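Local coordinates for regulatory Subunit of Protein Kinase A (cAMP-dependent) from Euglena gracilis (Euglena gracilis, PDB 6RSX) that binds cAMP through two tandem cyclic nucleotide-binding domains and, as a regulatory subunit of protein kinase A, probably makes a catalytic partner responsive to the nucleotide, at residues Gly114-Met119 with Thr173-Met178; Leu118-Pro123 with Arg154-Tyr159; Asp161-Val166 with Thr179-Leu184; Ser239-Gln244 with Glu275-Asn280. All coordinates share one frame; numbering follows the deposited sequence.

Interaction 1. Residues Gly114-Met119 with Thr173-Met178; sequences GELALM and TSYERM. With CMP (adenosine-3',5'-cyclic-monophosphate), chain B.
Glu115 OE2 is gripped twice: the hydroxyl of Tyr175 donates to it, OH to OE2 2.7 Å, and Arg156 NH2 joins it in a salt bridge. Glu115 belongs to the phosphate-binding cassette, the signature of cyclic nucleotide-binding domains, whereas Tyr175 belongs to helix 174-183. The hydroxyl comes in on the syn lone pair of OE2, and the carboxylate meets the edge of the phenol ring with the two planes 40° apart. The other oxygen, OE1, takes the ribose hydroxyl of cAMP at 2.6 Å from O2', so that one side chain ties tyrosine and nucleotide together. Gly114 N reaches the same O2' at 2.9 Å.

With CG anti to the backbone N (chi1 -172°), Tyr175 lays its ring across the purine: C4 of the nucleotide sits 3.7 Å above the plane, over the ring centre. A leucine at this position would probably take the aromatic lid off the adenine and leave Glu115 OE2 without its hydroxyl donor. Leu116 packs beside the ring, its CD1 lying 3.9 Å from Tyr175 CE1 in an oblique approach. At the start of helix 174-183, Thr173 and Glu176 form a capping box. On the cassette side, the helix backbone binds the phosphate, Ala117 N donating to O1P of the nucleotide at 2.9 Å.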
# COMPACT_ATOMS: atom_id res chain seq x y z
N GLY A 114 -1.27 7.94 11.92
CA GLY A 114 -1.26 9.30 12.45
C GLY A 114 -0.92 10.36 11.42
O GLY A 114 -0.66 11.50 11.78
N GLU A 115 -0.97 10.01 10.14
CA GLU A 115 -0.58 10.97 9.12
C GLU A 115 -1.69 11.98 8.80
O GLU A 115 -1.38 13.10 8.40
CB GLU A 115 -0.15 10.22 7.84
CG GLU A 115 -1.25 9.80 6.91
CD GLU A 115 -1.94 8.49 7.29
OE1 GLU A 115 -1.62 7.90 8.36
OE2 GLU A 115 -2.85 8.09 6.53
N LEU A 116 -2.97 11.59 8.96
CA LEU A 116 -4.06 12.42 8.45
C LEU A 116 -4.08 13.77 9.17
O LEU A 116 -4.18 14.83 8.53
CB LEU A 116 -5.39 11.75 8.64
CG LEU A 116 -5.63 10.43 7.82
CD1 LEU A 116 -6.99 9.88 8.15
CD2 LEU A 116 -5.48 10.70 6.33
N ALA A 117 -3.97 13.74 10.50
CA ALA A 117 -4.02 15.01 11.27
C ALA A 117 -2.86 15.92 10.88
O ALA A 117 -3.00 17.16 10.84
CB ALA A 117 -3.98 14.71 12.78
N LEU A 118 -1.68 15.34 10.64
CA LEU A 118 -0.52 16.13 10.28
C LEU A 118 -0.61 16.64 8.84
O LEU A 118 -0.08 17.72 8.55
CB LEU A 118 0.77 15.34 10.49
CG LEU A 118 1.02 14.64 11.85
CD1 LEU A 118 2.48 14.21 12.18
CD2 LEU A 118 0.36 15.23 13.02
N MET A 119 -1.28 15.91 7.96
CA MET A 119 -1.40 16.38 6.58
C MET A 119 -2.49 17.43 6.44
O MET A 119 -2.24 18.51 5.89
CB MET A 119 -1.69 15.20 5.65
CG MET A 119 -0.59 14.19 5.62
SD MET A 119 -1.14 12.62 4.93
CE MET A 119 -1.67 13.08 3.27
N THR A 173 -12.93 0.89 1.52
CA THR A 173 -13.36 2.07 2.25
C THR A 173 -12.57 3.30 1.80
O THR A 173 -11.53 3.21 1.13
CB THR A 173 -13.15 1.89 3.74
OG1 THR A 173 -11.75 1.75 3.98
CG2 THR A 173 -13.85 0.66 4.23
N SER A 174 -13.04 4.46 2.22
CA SER A 174 -12.34 5.70 1.89
C SER A 174 -10.88 5.66 2.35
O SER A 174 -9.97 6.06 1.61
CB SER A 174 -13.09 6.88 2.51
OG SER A 174 -12.27 8.03 2.51
N TYR A 175 -10.61 5.16 3.56
CA TYR A 175 -9.22 5.15 4.01
C TYR A 175 -8.42 4.08 3.27
O TYR A 175 -7.23 4.28 2.97
CB TYR A 175 -9.12 4.91 5.51
CG TYR A 175 -7.72 5.10 5.98
CD1 TYR A 175 -7.15 6.38 6.02
CD2 TYR A 175 -6.97 4.04 6.42
CE1 TYR A 175 -5.84 6.56 6.43
CE2 TYR A 175 -5.65 4.20 6.83
CZ TYR A 175 -5.09 5.46 6.87
OH TYR A 175 -3.77 5.63 7.27
N GLU A 176 -9.06 2.94 2.97
CA GLU A 176 -8.41 1.92 2.16
C GLU A 176 -8.01 2.47 0.79
O GLU A 176 -6.93 2.14 0.27
CB GLU A 176 -9.32 0.68 2.04
CG GLU A 176 -9.26 -0.18 3.28
CD GLU A 176 -10.32 -1.28 3.30
OE1 GLU A 176 -11.35 -1.18 2.59
OE2 GLU A 176 -10.11 -2.25 4.05
N ARG A 177 -8.83 3.34 0.20
CA ARG A 177 -8.43 4.01 -1.04
C ARG A 177 -7.14 4.81 -0.87
O ARG A 177 -6.29 4.82 -1.76
CB ARG A 177 -9.54 4.92 -1.57
CG ARG A 177 -10.71 4.16 -2.17
CD ARG A 177 -11.82 5.09 -2.69
NE ARG A 177 -12.77 4.26 -3.42
CZ ARG A 177 -13.66 3.46 -2.84
NH1 ARG A 177 -13.75 3.45 -1.51
NH2 ARG A 177 -14.47 2.69 -3.57
N MET A 178 -7.00 5.52 0.26
CA MET A 178 -5.80 6.31 0.48
C MET A 178 -4.56 5.43 0.56
O MET A 178 -3.51 5.76 0.00
CB MET A 178 -5.94 7.14 1.76
CG MET A 178 -7.25 7.87 1.84
SD MET A 178 -7.19 9.09 3.19
CE MET A 178 -6.15 10.41 2.52
P CMP B . -5.02 10.37 12.10
O1P CMP B . -3.92 11.47 12.26
O2P CMP B . -6.42 10.67 11.78
O5' CMP B . -5.13 9.57 13.49
C5' CMP B . -5.71 8.26 13.55
C4' CMP B . -5.04 7.44 12.48
O4' CMP B . -5.57 6.12 12.32
C3' CMP B . -5.19 8.02 11.10
O3' CMP B . -4.47 9.23 10.95
C2' CMP B . -4.71 6.87 10.21
O2' CMP B . -3.30 6.92 10.12
C1' CMP B . -5.13 5.64 11.05
N9 CMP B . -6.23 4.86 10.48
C8 CMP B . -6.23 3.49 10.33
N7 CMP B . -7.40 3.13 9.84
C5 CMP B . -8.11 4.25 9.65
C6 CMP B . -9.37 4.39 9.13
N6 CMP B . -10.31 3.41 8.64
N1 CMP B . -9.92 5.57 8.98
C2 CMP B . -9.21 6.66 9.40
N3 CMP B . -7.94 6.56 9.91
C4 CMP B . -7.40 5.33 10.05

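Interaction 2. Residues Leu118-Pro123 with Arg154-Tyr159; sequences LMYGTP and RKRRQY
The far end of the phosphate-binding cassette helix rests on helix 149-165 of the same domain, where Met119 and Tyr120 meet the aliphatic shank of Arg156. Met119, modelled in two conformers, brings CE to 4.1 Å from Arg156 CD in one of them, so this detail is less certain. The two side chains run at about a right angle, and the sulfur of Met119 approaches the guanidinium obliquely, 4.1 Å from NH1. Tyr120 brings up its hydroxyl end instead of its face, with OH 4.2 Å from Arg156 CD. Its ring plane is turned 26° from that of the guanidinium, yet the two groups do not overlap. One face of this ring is covered by Met119 CB, 3.7 Å above the plane and offset toward the rim, so neighbouring residues on the short helix support each other.

Arg156 gets there as an extended rod, chi2 173° and chi3 176°, which carries the guanidinium toward the cassette. In the architecture of the cyclic nucleotide-binding domain, this arginine stands just behind the cAMP pocket: besides its bond to Glu115, its NH2 makes a salt bridge with Asp182, its strongest polar partner. These bonds probably fix the rotation of the guanidinium, while the contact with Met119 and Tyr120 is purely van der Waals. Met153, one turn back on helix 149-165, also packs on both Met119 and Tyr120. On the cassette side, the helix gives way at Gly121, whose positive phi turns the chain aside.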
# COMPACT_ATOMS: atom_id res chain seq x y z
N LEU A 118 -1.68 15.34 10.64
CA LEU A 118 -0.52 16.13 10.28
C LEU A 118 -0.61 16.64 8.84
O LEU A 118 -0.08 17.72 8.55
CB LEU A 118 0.77 15.34 10.49
CG LEU A 118 1.02 14.64 11.85
CD1 LEU A 118 2.48 14.21 12.18
CD2 LEU A 118 0.36 15.23 13.02
N MET A 119 -1.28 15.91 7.96
CA MET A 119 -1.40 16.38 6.58
C MET A 119 -2.49 17.43 6.44
O MET A 119 -2.24 18.51 5.89
CB MET A 119 -1.69 15.20 5.65
CG MET A 119 -0.59 14.19 5.62
SD MET A 119 -1.14 12.62 4.93
CE MET A 119 -1.67 13.08 3.27
N TYR A 120 -3.69 17.13 6.91
CA TYR A 120 -4.88 17.90 6.60
C TYR A 120 -5.28 18.85 7.73
O TYR A 120 -6.28 19.55 7.58
CB TYR A 120 -6.03 16.98 6.27
CG TYR A 120 -5.71 16.05 5.11
CD1 TYR A 120 -5.67 16.53 3.81
CD2 TYR A 120 -5.39 14.70 5.33
CE1 TYR A 120 -5.35 15.69 2.74
CE2 TYR A 120 -5.07 13.85 4.25
CZ TYR A 120 -5.06 14.37 2.97
OH TYR A 120 -4.75 13.57 1.91
N GLY A 121 -4.57 18.85 8.85
CA GLY A 121 -4.97 19.69 9.97
C GLY A 121 -6.27 19.33 10.65
O GLY A 121 -6.82 20.15 11.39
N THR A 122 -6.76 18.11 10.46
CA THR A 122 -8.00 17.60 11.03
C THR A 122 -7.72 16.98 12.40
O THR A 122 -6.59 16.56 12.67
CB THR A 122 -8.61 16.53 10.11
OG1 THR A 122 -7.59 15.59 9.74
CG2 THR A 122 -9.20 17.15 8.83
N PRO A 123 -8.70 16.92 13.29
CA PRO A 123 -8.53 16.14 14.52
C PRO A 123 -8.32 14.67 14.15
O PRO A 123 -8.76 14.23 13.09
CB PRO A 123 -9.88 16.28 15.23
CG PRO A 123 -10.50 17.57 14.60
CD PRO A 123 -10.07 17.45 13.16
N ARG A 154 -0.06 14.71 -2.43
CA ARG A 154 -0.20 14.75 -3.89
C ARG A 154 -0.60 13.39 -4.46
O ARG A 154 -1.52 13.30 -5.28
CB ARG A 154 1.10 15.23 -4.52
CG ARG A 154 1.06 15.19 -6.03
CD ARG A 154 2.15 16.03 -6.63
NE ARG A 154 3.48 15.57 -6.22
CZ ARG A 154 4.33 16.31 -5.52
NH1 ARG A 154 3.99 17.55 -5.16
NH2 ARG A 154 5.51 15.81 -5.18
N LYS A 155 0.10 12.33 -4.05
CA LYS A 155 -0.17 11.00 -4.58
C LYS A 155 -1.60 10.57 -4.29
O LYS A 155 -2.29 9.99 -5.16
CB LYS A 155 0.85 10.02 -3.98
CG LYS A 155 0.71 8.55 -4.47
CD LYS A 155 1.70 8.25 -5.55
CE LYS A 155 1.54 6.79 -6.04
NZ LYS A 155 2.15 5.77 -5.11
N ARG A 156 -2.08 10.84 -3.07
CA ARG A 156 -3.44 10.42 -2.75
C ARG A 156 -4.45 11.19 -3.58
O ARG A 156 -5.44 10.61 -4.08
CB ARG A 156 -3.70 10.59 -1.26
CG ARG A 156 -2.92 9.58 -0.40
CD ARG A 156 -3.04 9.85 1.10
NE ARG A 156 -2.37 8.80 1.86
CZ ARG A 156 -2.55 8.57 3.16
NH1 ARG A 156 -3.39 9.34 3.86
NH2 ARG A 156 -1.90 7.57 3.76
N ARG A 157 -4.23 12.50 -3.74
CA ARG A 157 -5.11 13.32 -4.58
C ARG A 157 -5.09 12.83 -6.02
O ARG A 157 -6.15 12.68 -6.65
CB ARG A 157 -4.67 14.78 -4.51
CG ARG A 157 -5.33 15.67 -5.56
CD ARG A 157 -5.26 17.12 -5.11
NE ARG A 157 -5.96 18.00 -6.04
CZ ARG A 157 -5.38 18.96 -6.75
NH1 ARG A 157 -6.10 19.70 -7.58
NH2 ARG A 157 -4.08 19.19 -6.61
N GLN A 158 -3.90 12.58 -6.55
CA GLN A 158 -3.80 12.26 -7.97
C GLN A 158 -4.50 10.97 -8.34
O GLN A 158 -4.96 10.82 -9.47
CB GLN A 158 -2.33 12.22 -8.38
CG GLN A 158 -1.74 13.63 -8.33
CD GLN A 158 -0.27 13.67 -8.70
OE1 GLN A 158 0.49 12.73 -8.45
NE2 GLN A 158 0.15 14.80 -9.29
N TYR A 159 -4.63 10.03 -7.41
CA TYR A 159 -5.24 8.75 -7.75
C TYR A 159 -6.66 8.59 -7.22
O TYR A 159 -7.26 7.53 -7.40
CB TYR A 159 -4.34 7.62 -7.25
CG TYR A 159 -3.12 7.44 -8.14
CD1 TYR A 159 -3.18 6.66 -9.28
CD2 TYR A 159 -1.92 8.09 -7.86
CE1 TYR A 159 -2.08 6.49 -10.12
CE2 TYR A 159 -0.80 7.93 -8.68
CZ TYR A 159 -0.90 7.11 -9.81
OH TYR A 159 0.18 6.94 -10.64

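Interaction 3. Residues Asp161-Val166 with Thr179-Leu184; sequences DFLAQV and TMADAL
Leu163 does nearly all the touching here, with each of its two methyls lodged against a different part of the 179-184 segment. Leu163 CD1 lies 3.7 Å from Ala181 CB, close against the helix backbone because alanine has so little side chain. CD2 is 3.7 Å from Leu184 CD1, and these two leucines slide past each other in opposite directions. The same methyl lies 4.0 Å from Met180 CG. Chi2 (61°) and chi3 (65°) bend the chain of Met180 beyond that carbon, so only its base joins the contact and its end leads away from Leu163. All four residues are buried, and the fit is hydrophobic throughout.

Away from Leu163 the contact is looser. Phe162 CD2 stays 5.2 Å from Leu184 CD1, its ring turned instead onto Val166 within its own segment. Asp161, Ala164 and Gln165 lie on the solvent side.

Two successive helices pack here: helix 149-165 of the first cyclic nucleotide-binding domain is followed, after a short connection, by helix 174-183, which leads into the first strand of the second domain. Phe169 of the connection packs on both Leu163 and Met180. Beyond them, Leu261 of strand 256-262 backs Met180 and Leu184, and Leu269 of helix 263-269 covers Met180 and Ala183, joining the helix pair to the second domain.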
# COMPACT_ATOMS: atom_id res chain seq x y z
N ASP A 161 -9.72 9.90 -8.10
CA ASP A 161 -10.74 9.60 -9.11
C ASP A 161 -10.57 8.18 -9.65
O ASP A 161 -11.54 7.42 -9.77
CB ASP A 161 -10.67 10.62 -10.25
CG ASP A 161 -11.06 12.02 -9.81
OD1 ASP A 161 -11.77 12.14 -8.78
OD2 ASP A 161 -10.66 12.99 -10.49
N PHE A 162 -9.33 7.80 -9.98
CA PHE A 162 -9.09 6.47 -10.53
C PHE A 162 -9.61 5.39 -9.60
O PHE A 162 -10.37 4.50 -10.01
CB PHE A 162 -7.60 6.28 -10.81
CG PHE A 162 -7.26 4.96 -11.45
CD1 PHE A 162 -7.64 4.69 -12.76
CD2 PHE A 162 -6.55 3.99 -10.76
CE1 PHE A 162 -7.33 3.47 -13.36
CE2 PHE A 162 -6.23 2.78 -11.36
CZ PHE A 162 -6.63 2.51 -12.65
N LEU A 163 -9.23 5.45 -8.32
CA LEU A 163 -9.61 4.40 -7.39
C LEU A 163 -11.11 4.36 -7.16
O LEU A 163 -11.68 3.28 -6.91
CB LEU A 163 -8.85 4.58 -6.06
CG LEU A 163 -7.33 4.57 -6.24
CD1 LEU A 163 -6.59 5.02 -4.96
CD2 LEU A 163 -6.87 3.21 -6.67
N ALA A 164 -11.78 5.51 -7.27
CA ALA A 164 -13.23 5.54 -7.09
C ALA A 164 -13.99 4.94 -8.27
O ALA A 164 -15.12 4.49 -8.09
CB ALA A 164 -13.71 6.97 -6.85
N GLN A 165 -13.39 4.90 -9.47
CA GLN A 165 -14.12 4.47 -10.66
C GLN A 165 -13.60 3.18 -11.28
O GLN A 165 -14.04 2.80 -12.37
CB GLN A 165 -14.10 5.58 -11.71
CG GLN A 165 -12.78 5.72 -12.43
CD GLN A 165 -12.61 7.08 -13.08
OE1 GLN A 165 -13.42 8.00 -12.87
NE2 GLN A 165 -11.55 7.23 -13.88
N VAL A 166 -12.69 2.47 -10.62
CA VAL A 166 -12.20 1.17 -11.11
C VAL A 166 -12.96 0.08 -10.38
O VAL A 166 -12.88 0.01 -9.14
CB VAL A 166 -10.69 1.02 -10.90
CG1 VAL A 166 -10.26 -0.43 -11.18
CG2 VAL A 166 -9.93 2.00 -11.78
N THR A 179 -4.65 4.32 1.30
CA THR A 179 -3.47 3.48 1.46
C THR A 179 -3.17 2.74 0.15
O THR A 179 -2.01 2.46 -0.15
CB THR A 179 -3.67 2.50 2.62
OG1 THR A 179 -4.86 1.78 2.40
CG2 THR A 179 -3.84 3.24 3.92
N MET A 180 -4.21 2.48 -0.64
CA MET A 180 -3.99 1.90 -1.96
C MET A 180 -3.25 2.89 -2.85
O MET A 180 -2.27 2.53 -3.50
CB MET A 180 -5.33 1.47 -2.57
CG MET A 180 -5.18 0.82 -3.98
SD MET A 180 -4.19 -0.69 -3.97
CE MET A 180 -5.18 -1.76 -2.98
N ALA A 181 -3.67 4.16 -2.82
CA ALA A 181 -2.94 5.17 -3.56
C ALA A 181 -1.48 5.23 -3.13
O ALA A 181 -0.60 5.38 -3.98
CB ALA A 181 -3.60 6.53 -3.39
N ASP A 182 -1.20 5.20 -1.81
CA ASP A 182 0.20 5.22 -1.37
C ASP A 182 1.00 4.12 -2.05
O ASP A 182 2.17 4.32 -2.44
CB ASP A 182 0.30 5.03 0.15
CG ASP A 182 -0.34 6.16 0.96
OD1 ASP A 182 -0.53 7.27 0.43
OD2 ASP A 182 -0.63 5.92 2.16
N ALA A 183 0.41 2.93 -2.12
CA ALA A 183 1.12 1.71 -2.52
C ALA A 183 1.29 1.58 -4.03
O ALA A 183 2.29 1.01 -4.48
CB ALA A 183 0.39 0.48 -1.98
N LEU A 184 0.37 2.12 -4.83
CA LEU A 184 0.43 1.92 -6.28
C LEU A 184 1.66 2.60 -6.90
O LEU A 184 2.01 3.74 -6.57
CB LEU A 184 -0.86 2.44 -6.93
CG LEU A 184 -2.11 1.61 -6.63
CD1 LEU A 184 -3.33 2.38 -7.06
CD2 LEU A 184 -2.03 0.23 -7.37

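Interaction 4. Residues Ser239-Gln244 with Glu275-Asn280; sequences SLMFNQ and EILQRN. With CMP (adenosine-3',5'-cyclic-monophosphate), chain C.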
# COMPACT_ATOMS: atom_id res chain seq x y z
N SER A 239 -0.58 -15.66 -10.01
CA SER A 239 0.72 -16.05 -9.49
C SER A 239 0.89 -15.60 -8.05
O SER A 239 1.49 -16.30 -7.23
CB SER A 239 1.84 -15.48 -10.36
OG SER A 239 1.69 -14.08 -10.57
N LEU A 240 0.36 -14.42 -7.72
CA LEU A 240 0.55 -13.91 -6.37
C LEU A 240 -0.42 -14.55 -5.39
O LEU A 240 -0.03 -14.84 -4.26
CB LEU A 240 0.41 -12.39 -6.37
CG LEU A 240 1.43 -11.61 -7.21
CD1 LEU A 240 1.17 -10.10 -7.09
CD2 LEU A 240 2.86 -11.96 -6.81
N MET A 241 -1.67 -14.77 -5.80
CA MET A 241 -2.66 -15.28 -4.85
C MET A 241 -2.39 -16.73 -4.48
O MET A 241 -2.66 -17.15 -3.34
CB MET A 241 -4.07 -15.14 -5.43
CG MET A 241 -4.49 -13.70 -5.65
SD MET A 241 -6.07 -13.50 -6.47
CE MET A 241 -7.21 -13.89 -5.13
N PHE A 242 -1.87 -17.52 -5.42
CA PHE A 242 -1.70 -18.96 -5.24
C PHE A 242 -0.24 -19.38 -5.25
O PHE A 242 0.06 -20.58 -5.28
CB PHE A 242 -2.47 -19.72 -6.31
CG PHE A 242 -3.88 -19.25 -6.47
CD1 PHE A 242 -4.74 -19.26 -5.39
CD2 PHE A 242 -4.35 -18.82 -7.70
CE1 PHE A 242 -6.04 -18.82 -5.52
CE2 PHE A 242 -5.65 -18.38 -7.84
CZ PHE A 242 -6.50 -18.39 -6.75
N ASN A 243 0.68 -18.42 -5.24
CA ASN A 243 2.12 -18.67 -5.23
C ASN A 243 2.51 -19.72 -6.27
O ASN A 243 2.97 -20.82 -5.96
CB ASN A 243 2.60 -19.08 -3.84
CG ASN A 243 4.07 -18.80 -3.63
OD1 ASN A 243 4.83 -18.61 -4.59
ND2 ASN A 243 4.49 -18.75 -2.37
N GLN A 244 2.31 -19.34 -7.53
CA GLN A 244 2.62 -20.22 -8.65
C GLN A 244 3.16 -19.37 -9.80
O GLN A 244 3.04 -18.14 -9.77
CB GLN A 244 1.38 -20.99 -9.08
CG GLN A 244 0.39 -20.13 -9.88
CD GLN A 244 -1.04 -20.67 -9.87
OE1 GLN A 244 -1.41 -21.47 -9.01
NE2 GLN A 244 -1.84 -20.20 -10.82
N GLU A 275 -12.58 -11.03 -3.27
CA GLU A 275 -13.80 -11.58 -3.88
C GLU A 275 -13.92 -11.16 -5.33
O GLU A 275 -14.30 -11.97 -6.19
CB GLU A 275 -15.03 -11.15 -3.09
CG GLU A 275 -15.25 -11.93 -1.83
CD GLU A 275 -16.69 -11.89 -1.37
OE1 GLU A 275 -17.56 -11.52 -2.19
OE2 GLU A 275 -16.95 -12.23 -0.19
N ILE A 276 -13.63 -9.89 -5.64
CA ILE A 276 -13.68 -9.45 -7.02
C ILE A 276 -12.67 -10.22 -7.86
O ILE A 276 -12.97 -10.68 -8.97
CB ILE A 276 -13.46 -7.93 -7.12
CG1 ILE A 276 -14.71 -7.19 -6.64
CG2 ILE A 276 -13.07 -7.55 -8.55
CD1 ILE A 276 -14.56 -5.67 -6.54
N LEU A 277 -11.46 -10.41 -7.33
CA LEU A 277 -10.42 -11.14 -8.05
C LEU A 277 -10.83 -12.59 -8.28
O LEU A 277 -10.57 -13.15 -9.36
CB LEU A 277 -9.10 -11.07 -7.28
CG LEU A 277 -8.49 -9.67 -7.31
CD1 LEU A 277 -7.30 -9.59 -6.35
CD2 LEU A 277 -8.10 -9.30 -8.74
N GLN A 278 -11.43 -13.22 -7.27
CA GLN A 278 -11.86 -14.61 -7.40
C GLN A 278 -12.99 -14.76 -8.42
O GLN A 278 -12.93 -15.64 -9.29
CB GLN A 278 -12.29 -15.16 -6.03
CG GLN A 278 -11.15 -15.32 -5.05
CD GLN A 278 -11.62 -15.58 -3.63
OE1 GLN A 278 -12.69 -15.12 -3.22
NE2 GLN A 278 -10.81 -16.30 -2.87
N ARG A 279 -14.03 -13.93 -8.31
CA ARG A 279 -15.12 -13.95 -9.29
C ARG A 279 -14.58 -13.78 -10.70
O ARG A 279 -14.96 -14.52 -11.62
CB ARG A 279 -16.15 -12.86 -8.97
CG ARG A 279 -17.26 -13.26 -8.01
CD ARG A 279 -18.34 -12.18 -7.88
NE ARG A 279 -17.83 -10.97 -7.23
CZ ARG A 279 -17.78 -10.80 -5.91
NH1 ARG A 279 -18.22 -11.75 -5.09
NH2 ARG A 279 -17.29 -9.68 -5.40
N ASN A 280 -13.69 -12.82 -10.89
CA ASN A 280 -13.23 -12.54 -12.24
C ASN A 280 -12.54 -13.73 -12.89
O ASN A 280 -12.48 -13.80 -14.12
CB ASN A 280 -12.27 -11.37 -12.24
CG ASN A 280 -11.78 -11.04 -13.60
OD1 ASN A 280 -12.55 -10.54 -14.43
ND2 ASN A 280 -10.50 -11.33 -13.87
P CMP C . -0.98 -14.61 -13.80
O1P CMP C . -0.23 -14.12 -12.43
O2P CMP C . -1.07 -16.07 -14.01
O5' CMP C . -0.13 -14.06 -15.03
C5' CMP C . -0.75 -13.94 -16.32
C4' CMP C . -2.11 -13.32 -16.12
O4' CMP C . -2.92 -13.21 -17.30
C3' CMP C . -3.05 -14.01 -15.17
O3' CMP C . -2.56 -14.03 -13.82
C2' CMP C . -4.33 -13.22 -15.38
O2' CMP C . -4.25 -12.00 -14.61
C1' CMP C . -4.21 -12.84 -16.87
N9 CMP C . -5.24 -13.44 -17.73
C8 CMP C . -6.07 -12.74 -18.51
N7 CMP C . -6.86 -13.62 -19.14
C5 CMP C . -6.47 -14.85 -18.74
C6 CMP C . -6.96 -16.08 -19.10
N6 CMP C . -8.02 -16.45 -19.99
N1 CMP C . -6.45 -17.17 -18.57
C2 CMP C . -5.42 -17.06 -17.68
N3 CMP C . -4.94 -15.83 -17.31
C4 CMP C . -5.48 -14.74 -17.87
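Met241, which meets Leu277 and Gln278 across this contact, places its CB over the centre of one face of the Phe242 ring, 4.0 Å above the plane. On the facing helix, the backbone oxygen of Glu275 lies over the centre of one face of the Arg279 guanidinium, 3.6 Å above it. At the guanidinium edge, Glu275 OE1 accepts from Arg279 NH1 at 3.0 Å, a salt bridge one helical turn long that meets the carboxylate on its anti side.

Between the helices the sulfur end of Met241 does the work. SD rests 4.0 Å from Leu277 CB and 4.1 Å from its CD1, the two side chains crossing obliquely. A bend at chi3 (76°) sets CE between Leu277 CB and CG of the solvent-exposed Gln278, 4.2 Å from the latter. An alanine in place of Met241 would probably open a gap beside Leu277 and leave the aliphatic part of Gln278 without its cover.

The first of these helices, 237-242, is the phosphate-binding cassette helix of the second cyclic nucleotide-binding domain, and helix 274-280, which follows the beta barrel in the chain, packs against it. Phe266 of helix 263-269 packs on both Met241 and Leu277 and deepens the buried side. At the other end of the cassette segment, Ser239 grips the cAMP phosphate twice, its backbone N 2.9 Å from O1P and its hydroxyl OG 2.7 Å from the same oxygen.

Overall arrangement
Interactions 1, 2 and 3 are connected; of them only interaction 1 holds residues of the first cAMP pocket, and the side chain of Met180 in interaction 3 is about 12 Å from a bound cAMP. The centres of interactions 1 and 2 are about 7 Å apart, joined by the cassette helix and by the salt bridge from Glu115 OE2 to Arg156 NH2 at 3.0 Å. The same nitrogen reaches Asp182 OD2 of interaction 3 at 2.6 Å, so a polar chain runs from the ribose hydroxyl through Glu115 and Arg156 to Asp182. Interaction 4 belongs to the second site, its centre about 27 Å from that of interaction 1. Its nearest atoms are about 6 Å from interaction 3, consistent with helices 149-165 and 174-183 lying between the domains.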